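Naphthalene dioxygenase large subunit (Rhodococcus sp., PDB 2B1X) is the large subunit of a Rieske-type ring-hydroxylating dioxygenase, carrying an Fe2/S2 cluster in one domain and a mononuclear iron in the other. Local coordinates at residues G171-K174 and F175-I179; G296-F299 and P300-I304; N133-K137 and S138-L142; V124-G127 and K128-G132. One frame throughout, in Å; residues are numbered along the deposited sequence.

Contact 1 of 4, residues G171-K174 and F175-I179; sequences GDLK and FYLDI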
ATOM      1  N   GLY A 171      22.295  -0.269  34.949  1.00 13.72           N
ATOM      2  CA  GLY A 171      22.230  -0.292  36.399  1.00 13.83           C
ATOM      3  C   GLY A 171      22.181  -1.700  36.964  1.00 14.69           C
ATOM      4  O   GLY A 171      23.001  -2.561  36.605  1.00 14.54           O
ATOM      5  N   ASP A 172      21.212  -1.941  37.852  1.00 14.99           N
ATOM      6  CA  ASP A 172      21.103  -3.205  38.558  1.00 15.57           C
ATOM      7  C   ASP A 172      20.771  -4.377  37.629  1.00 15.50           C
ATOM      8  O   ASP A 172      20.990  -5.537  37.981  1.00 14.99           O
ATOM      9  CB  ASP A 172      20.039  -3.098  39.649  1.00 16.39           C
ATOM     10  CG  ASP A 172      20.522  -2.321  40.881  1.00 19.17           C
ATOM     11  OD1 ASP A 172      21.739  -2.119  41.061  1.00 20.52           O
ATOM     12  OD2 ASP A 172      19.728  -1.869  41.737  1.00 23.09           O
ATOM     13  N   LEU A 173      20.237  -4.070  36.447  1.00 15.02           N
ATOM     14  CA  LEU A 173      19.983  -5.097  35.448  1.00 15.38           C
ATOM     15  C   LEU A 173      21.238  -5.869  35.046  1.00 14.63           C
ATOM     16  O   LEU A 173      21.146  -7.045  34.694  1.00 14.86           O
ATOM     17  CB  LEU A 173      19.319  -4.499  34.217  1.00 14.89           C
ATOM     18  CG  LEU A 173      18.213  -5.225  33.460  1.00 17.88           C
ATOM     19  CD1 LEU A 173      18.621  -5.475  32.015  1.00 16.82           C
ATOM     20  CD2 LEU A 173      17.609  -6.474  34.113  1.00 17.17           C
ATOM     21  N   LYS A 174      22.410  -5.233  35.146  1.00 14.32           N
ATOM     22  CA  LYS A 174      23.671  -5.894  34.793  1.00 14.54           C
ATOM     23  C   LYS A 174      23.873  -7.240  35.498  1.00 14.84           C
ATOM     24  O   LYS A 174      24.365  -8.194  34.886  1.00 15.31           O
ATOM     25  CB  LYS A 174      24.875  -4.962  35.008  1.00 14.06           C
ATOM     26  CG  LYS A 174      24.826  -3.728  34.066  1.00 14.78           C
ATOM     27  CD  LYS A 174      26.173  -2.988  33.963  1.00 14.93           C
ATOM     28  CE  LYS A 174      26.647  -2.407  35.305  1.00 15.80           C
ATOM     29  NZ  LYS A 174      25.562  -1.578  35.931  1.00 15.75           N
ATOM     30  N   PHE A 175      23.484  -7.315  36.772  1.00 14.53           N
ATOM     31  CA  PHE A 175      23.541  -8.547  37.579  1.00 14.82           C
ATOM     32  C   PHE A 175      22.857  -9.743  36.894  1.00 14.64           C
ATOM     33  O   PHE A 175      23.364 -10.859  36.919  1.00 15.27           O
ATOM     34  CB  PHE A 175      22.891  -8.281  38.943  1.00 14.71           C
ATOM     35  CG  PHE A 175      22.845  -9.484  39.865  1.00 15.87           C
ATOM     36  CD1 PHE A 175      21.805 -10.405  39.784  1.00 15.81           C
ATOM     37  CD2 PHE A 175      23.816  -9.666  40.842  1.00 16.07           C
ATOM     38  CE1 PHE A 175      21.766 -11.499  40.641  1.00 16.85           C
ATOM     39  CE2 PHE A 175      23.773 -10.747  41.704  1.00 16.14           C
ATOM     40  CZ  PHE A 175      22.752 -11.672  41.602  1.00 16.94           C
ATOM     41  N   TYR A 176      21.727  -9.476  36.253  1.00 14.58           N
ATOM     42  CA  TYR A 176      20.910 -10.497  35.598  1.00 14.37           C
ATOM     43  C   TYR A 176      21.356 -10.739  34.167  1.00 14.16           C
ATOM     44  O   TYR A 176      21.354 -11.869  33.714  1.00 14.77           O
ATOM     45  CB  TYR A 176      19.428 -10.092  35.651  1.00 13.23           C
ATOM     46  CG  TYR A 176      18.959  -9.945  37.074  1.00 13.25           C
ATOM     47  CD1 TYR A 176      18.838  -8.683  37.669  1.00 11.17           C
ATOM     48  CD2 TYR A 176      18.682 -11.075  37.855  1.00 12.59           C
ATOM     49  CE1 TYR A 176      18.431  -8.546  39.017  1.00 12.60           C
ATOM     50  CE2 TYR A 176      18.282 -10.950  39.178  1.00 12.68           C
ATOM     51  CZ  TYR A 176      18.147  -9.691  39.763  1.00 12.27           C
ATOM     52  OH  TYR A 176      17.770  -9.585  41.113  1.00 12.54           O
ATOM     53  N   LEU A 177      21.722  -9.687  33.455  1.00 13.99           N
ATOM     54  CA  LEU A 177      22.280  -9.852  32.105  1.00 14.47           C
ATOM     55  C   LEU A 177      23.501 -10.783  32.124  1.00 14.66           C
ATOM     56  O   LEU A 177      23.668 -11.623  31.240  1.00 14.90           O
ATOM     57  CB  LEU A 177      22.665  -8.510  31.505  1.00 13.56           C
ATOM     58  CG  LEU A 177      21.498  -7.560  31.144  1.00 15.46           C
ATOM     59  CD1 LEU A 177      22.098  -6.227  30.654  1.00 12.45           C
ATOM     60  CD2 LEU A 177      20.532  -8.142  30.087  1.00 12.72           C
ATOM     61  N   ASP A 178      24.340 -10.647  33.140  1.00 15.62           N
ATOM     62  CA  ASP A 178      25.508 -11.538  33.287  1.00 16.67           C
ATOM     63  C   ASP A 178      25.125 -13.016  33.252  1.00 16.84           C
ATOM     64  O   ASP A 178      25.819 -13.845  32.668  1.00 16.84           O
ATOM     65  CB  ASP A 178      26.215 -11.294  34.628  1.00 16.89           C
ATOM     66  CG  ASP A 178      26.930  -9.963  34.685  1.00 19.22           C
ATOM     67  OD1 ASP A 178      27.032  -9.270  33.627  1.00 19.42           O
ATOM     68  OD2 ASP A 178      27.411  -9.541  35.772  1.00 22.67           O
ATOM     69  N   ILE A 179      24.026 -13.338  33.927  1.00 17.20           N
ATOM     70  CA  ILE A 179      23.545 -14.709  34.038  1.00 17.47           C
ATOM     71  C   ILE A 179      23.230 -15.316  32.665  1.00 17.49           C
ATOM     72  O   ILE A 179      23.375 -16.507  32.467  1.00 17.17           O
ATOM     73  CB  ILE A 179      22.325 -14.741  34.963  1.00 17.63           C
ATOM     74  CG1 ILE A 179      22.766 -14.582  36.429  1.00 18.11           C
ATOM     75  CG2 ILE A 179      21.522 -16.062  34.803  1.00 18.06           C
ATOM     76  CD1 ILE A 179      21.615 -14.419  37.420  1.00 19.33           C
TER
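L173 and L177 meet one helical turn apart: CD1 of L173 lies 3.7 Å from CG of L177 and is also within touch of both its methyls, the two side chains crossing at a slant. The same pair is tied through the backbone, where L177 N points almost straight at L173 O (3.0 Å, N-H...O angle 171°). L173 O has a second donor, Y176 N at 2.9 Å, which arrives from well above the carbonyl plane and is more bent. F175 N reaches back to D172 O at 3.3 Å in a similar way. This is the first turn of helix 174-181, where three-residue bonds give way to four-residue ones, and D178 N to K174 O at 3.0 Å carries the pattern on. Just upstream, G171 leaves the preceding helix 166-170 with positive phi. G171 O is gripped from opposite faces of its plane by K174 N and by K174 NZ (2.8 Å for NZ), the lysine chain curling back through bends at chi3 and chi4 (-62° and -52°); E167 O takes a further bond from NZ. F175 sets CD1 over the centre of one face of the Y176 ring. Farther out, Y176 OH bonds to P411 O and W408 NE1, while D178 is held by a salt bridge to K152 and hydrogen bonds to Y151 and Q284. The inner face of the turn, L173 and L177, rests on V298 of strand 293-298.

Contact 2 of 4, residues G296-F299 and P300-I304; sequences GTVF and PNLSI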
ATOM      1  N   GLY A 296      12.693 -11.146  29.729  1.00 11.83           N
ATOM      2  CA  GLY A 296      12.866  -9.784  30.173  1.00 11.32           C
ATOM      3  C   GLY A 296      12.953  -8.800  29.031  1.00 11.51           C
ATOM      4  O   GLY A 296      13.057  -9.162  27.850  1.00 10.85           O
ATOM      5  N   THR A 297      12.899  -7.530  29.388  1.00 11.28           N
ATOM      6  CA  THR A 297      13.079  -6.497  28.388  1.00 11.74           C
ATOM      7  C   THR A 297      14.073  -5.502  28.930  1.00 11.86           C
ATOM      8  O   THR A 297      13.982  -5.078  30.090  1.00 11.25           O
ATOM      9  CB  THR A 297      11.727  -5.820  28.091  1.00 11.89           C
ATOM     10  OG1 THR A 297      10.924  -6.746  27.355  1.00 12.19           O
ATOM     11  CG2 THR A 297      11.905  -4.610  27.172  1.00 13.15           C
ATOM     12  N   VAL A 298      15.052  -5.186  28.093  1.00 11.06           N
ATOM     13  CA  VAL A 298      15.908  -4.035  28.302  1.00 11.57           C
ATOM     14  C   VAL A 298      15.255  -2.796  27.641  1.00 10.99           C
ATOM     15  O   VAL A 298      15.175  -2.683  26.415  1.00 10.94           O
ATOM     16  CB  VAL A 298      17.319  -4.266  27.699  1.00 11.37           C
ATOM     17  CG1 VAL A 298      18.231  -3.104  28.031  1.00 10.72           C
ATOM     18  CG2 VAL A 298      17.904  -5.581  28.238  1.00 10.19           C
ATOM     19  N   PHE A 299      14.767  -1.879  28.450  1.00 10.82           N
ATOM     20  CA  PHE A 299      14.074  -0.715  27.898  1.00 10.56           C
ATOM     21  C   PHE A 299      14.942   0.006  26.869  1.00 10.43           C
ATOM     22  O   PHE A 299      16.137   0.179  27.097  1.00 10.59           O
ATOM     23  CB  PHE A 299      13.726   0.262  29.009  1.00 10.29           C
ATOM     24  CG  PHE A 299      12.809   1.335  28.576  1.00 10.15           C
ATOM     25  CD1 PHE A 299      11.428   1.210  28.762  1.00  8.82           C
ATOM     26  CD2 PHE A 299      13.318   2.499  28.000  1.00  9.27           C
ATOM     27  CE1 PHE A 299      10.558   2.221  28.353  1.00  9.30           C
ATOM     28  CE2 PHE A 299      12.443   3.532  27.558  1.00  8.77           C
ATOM     29  CZ  PHE A 299      11.073   3.385  27.739  1.00  9.00           C
ATOM     30  N   PRO A 300      14.365   0.457  25.755  1.00 10.37           N
ATOM     31  CA  PRO A 300      12.944   0.244  25.421  1.00 10.37           C
ATOM     32  C   PRO A 300      12.558  -1.092  24.770  1.00 10.09           C
ATOM     33  O   PRO A 300      11.522  -1.649  25.186  1.00 10.30           O
ATOM     34  CB  PRO A 300      12.627   1.396  24.452  1.00  9.84           C
ATOM     35  CG  PRO A 300      14.005   1.747  23.819  1.00 11.20           C
ATOM     36  CD  PRO A 300      15.075   1.291  24.757  1.00 10.02           C
ATOM     37  N   ASN A 301      13.307  -1.575  23.783  1.00  9.83           N
ATOM     38  CA  ASN A 301      12.708  -2.522  22.817  1.00  9.96           C
ATOM     39  C   ASN A 301      13.595  -3.738  22.518  1.00 10.22           C
ATOM     40  O   ASN A 301      13.480  -4.340  21.458  1.00 11.12           O
ATOM     41  CB  ASN A 301      12.328  -1.801  21.506  1.00  9.24           C
ATOM     42  CG  ASN A 301      13.560  -1.370  20.691  1.00  9.61           C
ATOM     43  OD1 ASN A 301      14.611  -1.100  21.258  1.00  9.74           O
ATOM     44  ND2 ASN A 301      13.436  -1.339  19.368  1.00  8.26           N
ATOM     45  N   LEU A 302      14.482  -4.095  23.451  1.00 10.52           N
ATOM     46  CA  LEU A 302      15.252  -5.328  23.350  1.00 10.54           C
ATOM     47  C   LEU A 302      14.696  -6.313  24.364  1.00 11.16           C
ATOM     48  O   LEU A 302      14.686  -6.014  25.562  1.00 11.01           O
ATOM     49  CB  LEU A 302      16.755  -5.098  23.641  1.00 10.61           C
ATOM     50  CG  LEU A 302      17.572  -6.410  23.899  1.00  9.84           C
ATOM     51  CD1 LEU A 302      17.657  -7.199  22.603  1.00 10.71           C
ATOM     52  CD2 LEU A 302      18.951  -6.144  24.459  1.00  9.27           C
ATOM     53  N   SER A 303      14.246  -7.483  23.903  1.00 11.24           N
ATOM     54  CA  SER A 303      13.759  -8.497  24.838  1.00 11.57           C
ATOM     55  C   SER A 303      14.619  -9.762  24.744  1.00 11.83           C
ATOM     56  O   SER A 303      15.265 -10.005  23.723  1.00 11.26           O
ATOM     57  CB  SER A 303      12.279  -8.848  24.602  1.00 10.68           C
ATOM     58  OG  SER A 303      11.407  -7.727  24.809  1.00 12.76           O
ATOM     59  N   ILE A 304      14.625 -10.515  25.842  1.00 11.44           N
ATOM     60  CA  ILE A 304      15.433 -11.702  26.010  1.00 12.50           C
ATOM     61  C   ILE A 304      14.501 -12.840  26.348  1.00 12.50           C
ATOM     62  O   ILE A 304      13.597 -12.677  27.195  1.00 12.36           O
ATOM     63  CB  ILE A 304      16.435 -11.461  27.168  1.00 13.30           C
ATOM     64  CG1 ILE A 304      17.404 -10.326  26.762  1.00 13.47           C
ATOM     65  CG2 ILE A 304      17.173 -12.741  27.549  1.00 14.33           C
ATOM     66  CD1 ILE A 304      18.349  -9.857  27.866  1.00 17.16           C
TER
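P300 sits on the ring of F299, its CA 3.6 Å from the ring centroid and 24° off the normal, a CH-pi contact, with CB covering the same face nearer the rim. The peptide between them is cis, and CG of F299, anti to the backbone N (chi1 -169°), lies beside the carbonyl carbon and therefore next to the proline that follows. On the strands, V298 and L302 lie alongside, pointing the same way, and CG2 of V298 packs against CD2 of L302 at 4.0 Å; CD1 of I304 comes in against the same methyl at 4.3 Å. G296, which adds no side chain, faces I304 in a hydrogen-bonded pair (I304 N to G296 O 2.9 Å). T297 and S303 form the non-hydrogen-bonded pair, their CA atoms 4.1 Å apart, and point to the opposite face, where OG1 and OG share a hydrogen bond of 2.8 Å. A207 O and W326 NE1 bind these hydroxyls in turn. CG2 of T297 fits beside P300 O, 3.6 Å away. Beyond the turn, the F299 ring meets Y430 edge-to-face and F427 at a slant. All this makes the closed end of a buried antiparallel beta hairpin, strands 293-298 and 302-309, in the central sheet of the Bet v 1-like catalytic domain.

Contact 3 of 4, residues N133-K137 and S138-L142; sequences NQLKK and SDWNL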
ATOM      1  N   ASN A 133      41.547  22.111  -3.554  1.00 15.88           N
ATOM      2  CA  ASN A 133      42.150  21.658  -2.288  1.00 17.15           C
ATOM      3  C   ASN A 133      41.693  22.445  -1.037  1.00 17.16           C
ATOM      4  O   ASN A 133      42.404  22.495  -0.007  1.00 17.55           O
ATOM      5  CB  ASN A 133      43.690  21.622  -2.412  1.00 17.93           C
ATOM      6  CG  ASN A 133      44.174  20.542  -3.388  1.00 20.08           C
ATOM      7  OD1 ASN A 133      45.084  20.783  -4.185  1.00 23.59           O
ATOM      8  ND2 ASN A 133      43.571  19.343  -3.317  1.00 23.40           N
ATOM      9  N   GLN A 134      40.502  23.045  -1.112  1.00 16.37           N
ATOM     10  CA  GLN A 134      39.971  23.840  -0.005  1.00 15.63           C
ATOM     11  C   GLN A 134      39.014  23.050   0.901  1.00 15.88           C
ATOM     12  O   GLN A 134      38.615  23.552   1.946  1.00 15.87           O
ATOM     13  CB  GLN A 134      39.245  25.095  -0.491  1.00 15.30           C
ATOM     14  CG  GLN A 134      40.067  26.037  -1.333  1.00 15.18           C
ATOM     15  CD  GLN A 134      41.278  26.559  -0.583  1.00 16.47           C
ATOM     16  OE1 GLN A 134      41.127  27.281   0.400  1.00 16.61           O
ATOM     17  NE2 GLN A 134      42.484  26.205  -1.047  1.00 15.81           N
ATOM     18  N   LEU A 135      38.649  21.848   0.497  1.00 15.76           N
ATOM     19  CA  LEU A 135      37.768  21.018   1.314  1.00 16.29           C
ATOM     20  C   LEU A 135      38.543  20.330   2.432  1.00 16.42           C
ATOM     21  O   LEU A 135      39.472  19.558   2.184  1.00 16.26           O
ATOM     22  CB  LEU A 135      37.021  20.007   0.459  1.00 16.29           C
ATOM     23  CG  LEU A 135      35.950  19.173   1.146  1.00 17.35           C
ATOM     24  CD1 LEU A 135      34.648  19.939   1.331  1.00 18.17           C
ATOM     25  CD2 LEU A 135      35.729  17.908   0.346  1.00 19.21           C
ATOM     26  N   LYS A 136      38.170  20.640   3.664  1.00 16.15           N
ATOM     27  CA  LYS A 136      38.782  20.010   4.823  1.00 16.25           C
ATOM     28  C   LYS A 136      38.126  18.662   5.080  1.00 15.79           C
ATOM     29  O   LYS A 136      37.023  18.580   5.658  1.00 15.11           O
ATOM     30  CB  LYS A 136      38.644  20.892   6.050  1.00 16.47           C
ATOM     31  CG  LYS A 136      39.520  20.422   7.220  1.00 18.32           C
ATOM     32  CD  LYS A 136      39.551  21.463   8.283  1.00 22.78           C
ATOM     33  CE  LYS A 136      39.911  20.846   9.617  1.00 25.03           C
ATOM     34  NZ  LYS A 136      41.371  20.594   9.692  1.00 28.10           N
ATOM     35  N   LYS A 137      38.800  17.604   4.649  1.00 15.50           N
ATOM     36  CA  LYS A 137      38.221  16.260   4.731  1.00 15.84           C
ATOM     37  C   LYS A 137      37.764  15.857   6.125  1.00 15.76           C
ATOM     38  O   LYS A 137      36.679  15.263   6.276  1.00 15.64           O
ATOM     39  CB  LYS A 137      39.157  15.226   4.113  1.00 15.54           C
ATOM     40  CG  LYS A 137      39.309  15.419   2.610  1.00 17.40           C
ATOM     41  CD  LYS A 137      39.589  14.105   1.887  1.00 19.87           C
ATOM     42  CE  LYS A 137      41.049  13.726   2.031  1.00 21.81           C
ATOM     43  NZ  LYS A 137      41.917  14.705   1.286  1.00 25.29           N
ATOM     44  N   SER A 138      38.560  16.195   7.143  1.00 15.52           N
ATOM     45  CA  SER A 138      38.235  15.796   8.525  1.00 15.82           C
ATOM     46  C   SER A 138      36.981  16.487   9.092  1.00 15.12           C
ATOM     47  O   SER A 138      36.456  16.070  10.117  1.00 15.61           O
ATOM     48  CB  SER A 138      39.438  15.940   9.493  1.00 15.54           C
ATOM     49  OG  SER A 138      40.069  17.205   9.385  1.00 17.63           O
ATOM     50  N   ASP A 139      36.527  17.555   8.446  1.00 14.45           N
ATOM     51  CA  ASP A 139      35.223  18.145   8.778  1.00 14.43           C
ATOM     52  C   ASP A 139      34.030  17.385   8.188  1.00 13.87           C
ATOM     53  O   ASP A 139      32.887  17.626   8.564  1.00 13.63           O
ATOM     54  CB  ASP A 139      35.147  19.600   8.348  1.00 14.29           C
ATOM     55  CG  ASP A 139      35.913  20.517   9.284  1.00 16.10           C
ATOM     56  OD1 ASP A 139      36.101  21.716   8.954  1.00 16.46           O
ATOM     57  OD2 ASP A 139      36.359  20.121  10.370  1.00 16.62           O
ATOM     58  N   TRP A 140      34.301  16.467   7.272  1.00 13.42           N
ATOM     59  CA  TRP A 140      33.231  15.732   6.601  1.00 12.63           C
ATOM     60  C   TRP A 140      33.357  14.215   6.679  1.00 12.70           C
ATOM     61  O   TRP A 140      33.026  13.513   5.704  1.00 11.93           O
ATOM     62  CB  TRP A 140      33.090  16.228   5.158  1.00 13.20           C
ATOM     63  CG  TRP A 140      32.963  17.735   5.176  1.00 13.55           C
ATOM     64  CD1 TRP A 140      33.963  18.634   5.022  1.00 14.40           C
ATOM     65  CD2 TRP A 140      31.777  18.499   5.458  1.00 14.81           C
ATOM     66  NE1 TRP A 140      33.484  19.911   5.175  1.00 13.25           N
ATOM     67  CE2 TRP A 140      32.151  19.860   5.464  1.00 13.77           C
ATOM     68  CE3 TRP A 140      30.443  18.167   5.749  1.00 15.30           C
ATOM     69  CZ2 TRP A 140      31.237  20.891   5.683  1.00 15.05           C
ATOM     70  CZ3 TRP A 140      29.525  19.201   5.959  1.00 16.70           C
ATOM     71  CH2 TRP A 140      29.928  20.538   5.923  1.00 14.61           C
ATOM     72  N   ASN A 141      33.769  13.721   7.853  1.00 11.60           N
ATOM     73  CA  ASN A 141      33.756  12.290   8.162  1.00 12.44           C
ATOM     74  C   ASN A 141      32.308  11.834   8.307  1.00 11.95           C
ATOM     75  O   ASN A 141      31.418  12.661   8.512  1.00 11.44           O
ATOM     76  CB  ASN A 141      34.534  12.000   9.462  1.00 12.25           C
ATOM     77  CG  ASN A 141      36.033  12.350   9.337  1.00 15.64           C
ATOM     78  OD1 ASN A 141      36.550  12.516   8.221  1.00 14.58           O
ATOM     79  ND2 ASN A 141      36.730  12.452  10.486  1.00 17.20           N
ATOM     80  N   LEU A 142      32.071  10.531   8.209  1.00 11.67           N
ATOM     81  CA  LEU A 142      30.732   9.998   8.468  1.00 11.98           C
ATOM     82  C   LEU A 142      30.349  10.378   9.892  1.00 12.71           C
ATOM     83  O   LEU A 142      31.201  10.341  10.817  1.00 11.76           O
ATOM     84  CB  LEU A 142      30.726   8.463   8.306  1.00 12.04           C
ATOM     85  CG  LEU A 142      30.955   7.930   6.882  1.00 11.64           C
ATOM     86  CD1 LEU A 142      30.995   6.385   6.875  1.00 11.23           C
ATOM     87  CD2 LEU A 142      29.916   8.448   5.883  1.00  9.05           C
TER
HETATM   88  O   HOH W   1      35.512  22.218   4.186  1.00 24.20           O
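D139 N donates to K136 O at 3.0 Å, coming from above the carbonyl plane with a bent N-H...O angle of 143°. CD1 of W140 also comes within 3.1 Å of K136 O, which lies near the plane of the indole at its edge. One residue on, K137 O receives W140 N at 2.8 Å, again from above the plane, so two successive three-residue bonds wind the chain into a short 3-10 turn. The indole N-H is satisfied by a water at 3.2 Å from W140 NE1, lying in the ring plane at the edge; the same water accepts from K136 N at 3.1 Å and so bridges the indole to the backbone of the extended chain before the turn. In W140, chi1 (-52°) places the indole on this side of the backbone and chi2 (95°) turns its pyrrole edge to L135; there CD1 of L135 touches CD1 of W140, the side chains crossing roughly at right angles. The aliphatic chain of K136 crosses the carboxylate of D139 at a slant, CD to OD1 3.5 Å, but K136 NZ stays 5.1 Å from D139 OD2, too far for a salt bridge, though the opposite charges may still attract. N141 OD1 accepts from L121 N, and N141 O from R89. Q396 and N394 of the second subunit pack on L135 and W140. This 3-10 turn belongs to the Rieske domain; the side chain of L135 is about 9 Å from the Fe2/S2 cluster, on the side where the second subunit packs.

Contact 4 of 4, residues V124-G127 and K128-G132; sequences VPAG and KDAYG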
ATOM      1  N   VAL A 124      38.367  12.281  -2.089  1.00 15.12           N
ATOM      2  CA  VAL A 124      37.397  13.101  -2.804  1.00 14.78           C
ATOM      3  C   VAL A 124      37.817  13.226  -4.278  1.00 15.09           C
ATOM      4  O   VAL A 124      38.917  13.764  -4.583  1.00 14.59           O
ATOM      5  CB  VAL A 124      37.240  14.483  -2.096  1.00 15.66           C
ATOM      6  CG1 VAL A 124      36.449  15.489  -2.927  1.00 14.47           C
ATOM      7  CG2 VAL A 124      36.581  14.305  -0.678  1.00 16.22           C
ATOM      8  N   PRO A 125      36.990  12.724  -5.202  1.00 14.98           N
ATOM      9  CA  PRO A 125      37.264  12.915  -6.629  1.00 15.16           C
ATOM     10  C   PRO A 125      37.287  14.413  -7.005  1.00 16.03           C
ATOM     11  O   PRO A 125      36.449  15.189  -6.536  1.00 15.72           O
ATOM     12  CB  PRO A 125      36.103  12.182  -7.305  1.00 15.37           C
ATOM     13  CG  PRO A 125      35.715  11.141  -6.296  1.00 14.85           C
ATOM     14  CD  PRO A 125      35.784  11.885  -4.992  1.00 14.79           C
ATOM     15  N   ALA A 126      38.282  14.813  -7.799  1.00 16.64           N
ATOM     16  CA  ALA A 126      38.434  16.206  -8.221  1.00 17.00           C
ATOM     17  C   ALA A 126      38.746  17.151  -7.048  1.00 17.13           C
ATOM     18  O   ALA A 126      38.415  18.337  -7.086  1.00 17.08           O
ATOM     19  CB  ALA A 126      37.188  16.676  -8.983  1.00 16.91           C
ATOM     20  N   GLY A 127      39.417  16.639  -6.032  1.00 17.45           N
ATOM     21  CA  GLY A 127      39.761  17.443  -4.868  1.00 18.46           C
ATOM     22  C   GLY A 127      40.491  18.719  -5.260  1.00 19.10           C
ATOM     23  O   GLY A 127      40.348  19.775  -4.621  1.00 19.38           O
ATOM     24  N   LYS A 128      41.267  18.617  -6.334  1.00 19.52           N
ATOM     25  CA  LYS A 128      41.988  19.740  -6.922  1.00 20.34           C
ATOM     26  C   LYS A 128      41.143  20.493  -7.960  1.00 19.93           C
ATOM     27  O   LYS A 128      40.917  21.695  -7.831  1.00 19.65           O
ATOM     28  CB  LYS A 128      43.261  19.221  -7.602  1.00 20.64           C
ATOM     29  CG  LYS A 128      43.199  17.687  -7.929  1.00 24.46           C
ATOM     30  CD  LYS A 128      42.013  17.267  -8.846  1.00 26.39           C
ATOM     31  CE  LYS A 128      41.904  15.779  -8.925  1.00 25.39           C
ATOM     32  NZ  LYS A 128      42.653  15.172  -7.817  1.00 29.60           N
ATOM     33  N   ASP A 129      40.685  19.788  -8.985  1.00 19.63           N
ATOM     34  CA  ASP A 129      39.985  20.430 -10.100  1.00 19.90           C
ATOM     35  C   ASP A 129      38.668  21.085  -9.693  1.00 19.25           C
ATOM     36  O   ASP A 129      38.345  22.173 -10.184  1.00 18.88           O
ATOM     37  CB  ASP A 129      39.769  19.456 -11.269  1.00 20.31           C
ATOM     38  CG  ASP A 129      41.088  18.973 -11.893  1.00 23.11           C
ATOM     39  OD1 ASP A 129      41.073  17.898 -12.551  1.00 26.81           O
ATOM     40  OD2 ASP A 129      42.183  19.574 -11.761  1.00 24.28           O
ATOM     41  N   ALA A 130      37.922  20.440  -8.797  1.00 18.30           N
ATOM     42  CA  ALA A 130      36.626  20.968  -8.371  1.00 17.54           C
ATOM     43  C   ALA A 130      36.700  21.777  -7.048  1.00 17.19           C
ATOM     44  O   ALA A 130      36.068  22.831  -6.923  1.00 17.33           O
ATOM     45  CB  ALA A 130      35.606  19.846  -8.268  1.00 17.11           C
ATOM     46  N   TYR A 131      37.476  21.288  -6.078  1.00 15.94           N
ATOM     47  CA  TYR A 131      37.526  21.925  -4.750  1.00 15.15           C
ATOM     48  C   TYR A 131      38.736  22.835  -4.508  1.00 14.84           C
ATOM     49  O   TYR A 131      38.820  23.512  -3.465  1.00 14.92           O
ATOM     50  CB  TYR A 131      37.395  20.874  -3.621  1.00 14.14           C
ATOM     51  CG  TYR A 131      36.046  20.171  -3.598  1.00 13.87           C
ATOM     52  CD1 TYR A 131      35.826  19.018  -4.354  1.00 12.01           C
ATOM     53  CD2 TYR A 131      34.996  20.663  -2.824  1.00 12.18           C
ATOM     54  CE1 TYR A 131      34.582  18.378  -4.348  1.00 13.33           C
ATOM     55  CE2 TYR A 131      33.747  20.031  -2.814  1.00 11.05           C
ATOM     56  CZ  TYR A 131      33.557  18.898  -3.580  1.00 12.78           C
ATOM     57  OH  TYR A 131      32.356  18.270  -3.565  1.00 13.67           O
ATOM     58  N   GLY A 132      39.682  22.841  -5.439  1.00 14.11           N
ATOM     59  CA  GLY A 132      40.878  23.655  -5.290  1.00 14.99           C
ATOM     60  C   GLY A 132      41.616  23.362  -3.989  1.00 15.11           C
ATOM     61  O   GLY A 132      42.217  24.263  -3.390  1.00 14.98           O
TER
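V124 presents CG1 to the Y131 ring, 3.7 Å from CE1, the two side chains crossing at about a right angle. Y131 has CG anti to its carbonyl carbon (chi1 -65°), a rotamer that brings the ring back against the 124-127 turn, with P125 O and A126 O near its plane at the edge and CB 3.3 Å from G127 O. The segment 124-127 forms a type II beta turn, closed by a weak bond from G127 N to V124 O, and leads straight into a helix-like coil in the Rieske domain; the side chain of P125 is about 6 Å from the Fe2/S2 cluster. A126 O takes two donors, A130 N at 2.8 Å and Y131 N at 3.3 Å, the latter nearly on the C=O line. The alanine methyls close up beside them, CB of A126 to CB of A130 at 3.6 Å. K128 is modelled with chi1 (20°) and chi4 off the staggered positions; the bend at chi2 folds its chain back over the turn, so that CE of K128 rests 3.6 Å from CA of A126. Across the interface, Y215 of the second subunit hydrogen-bonds P125 O and packs on V124 and A126, and D129 OD1 accepts from Q235 of that subunit.

Contacts 1 and 2 belong to the catalytic domain and touch: CD2 of L177 meets CD1 of I304 at 3.6 Å, so the first turn of helix 174-181 packs on the hairpin. Contact 2 is wholly buried, with cross-strand bonds and mixed apolar and hydroxyl packing; contact 1 is partly buried, greasy inside and charged outside. Contacts 3 and 4 lie in one loop of the Rieske domain, joined by a probable hydrogen bond from N133 N to G127 O (2.8 Å). Both meet the second subunit; contact 4 is partly buried and rests on backbone bonds and small apolar packing, against the water and exposed charges of surface-lying contact 3. Between centres the two pairs stand about 39 to 52 Å apart.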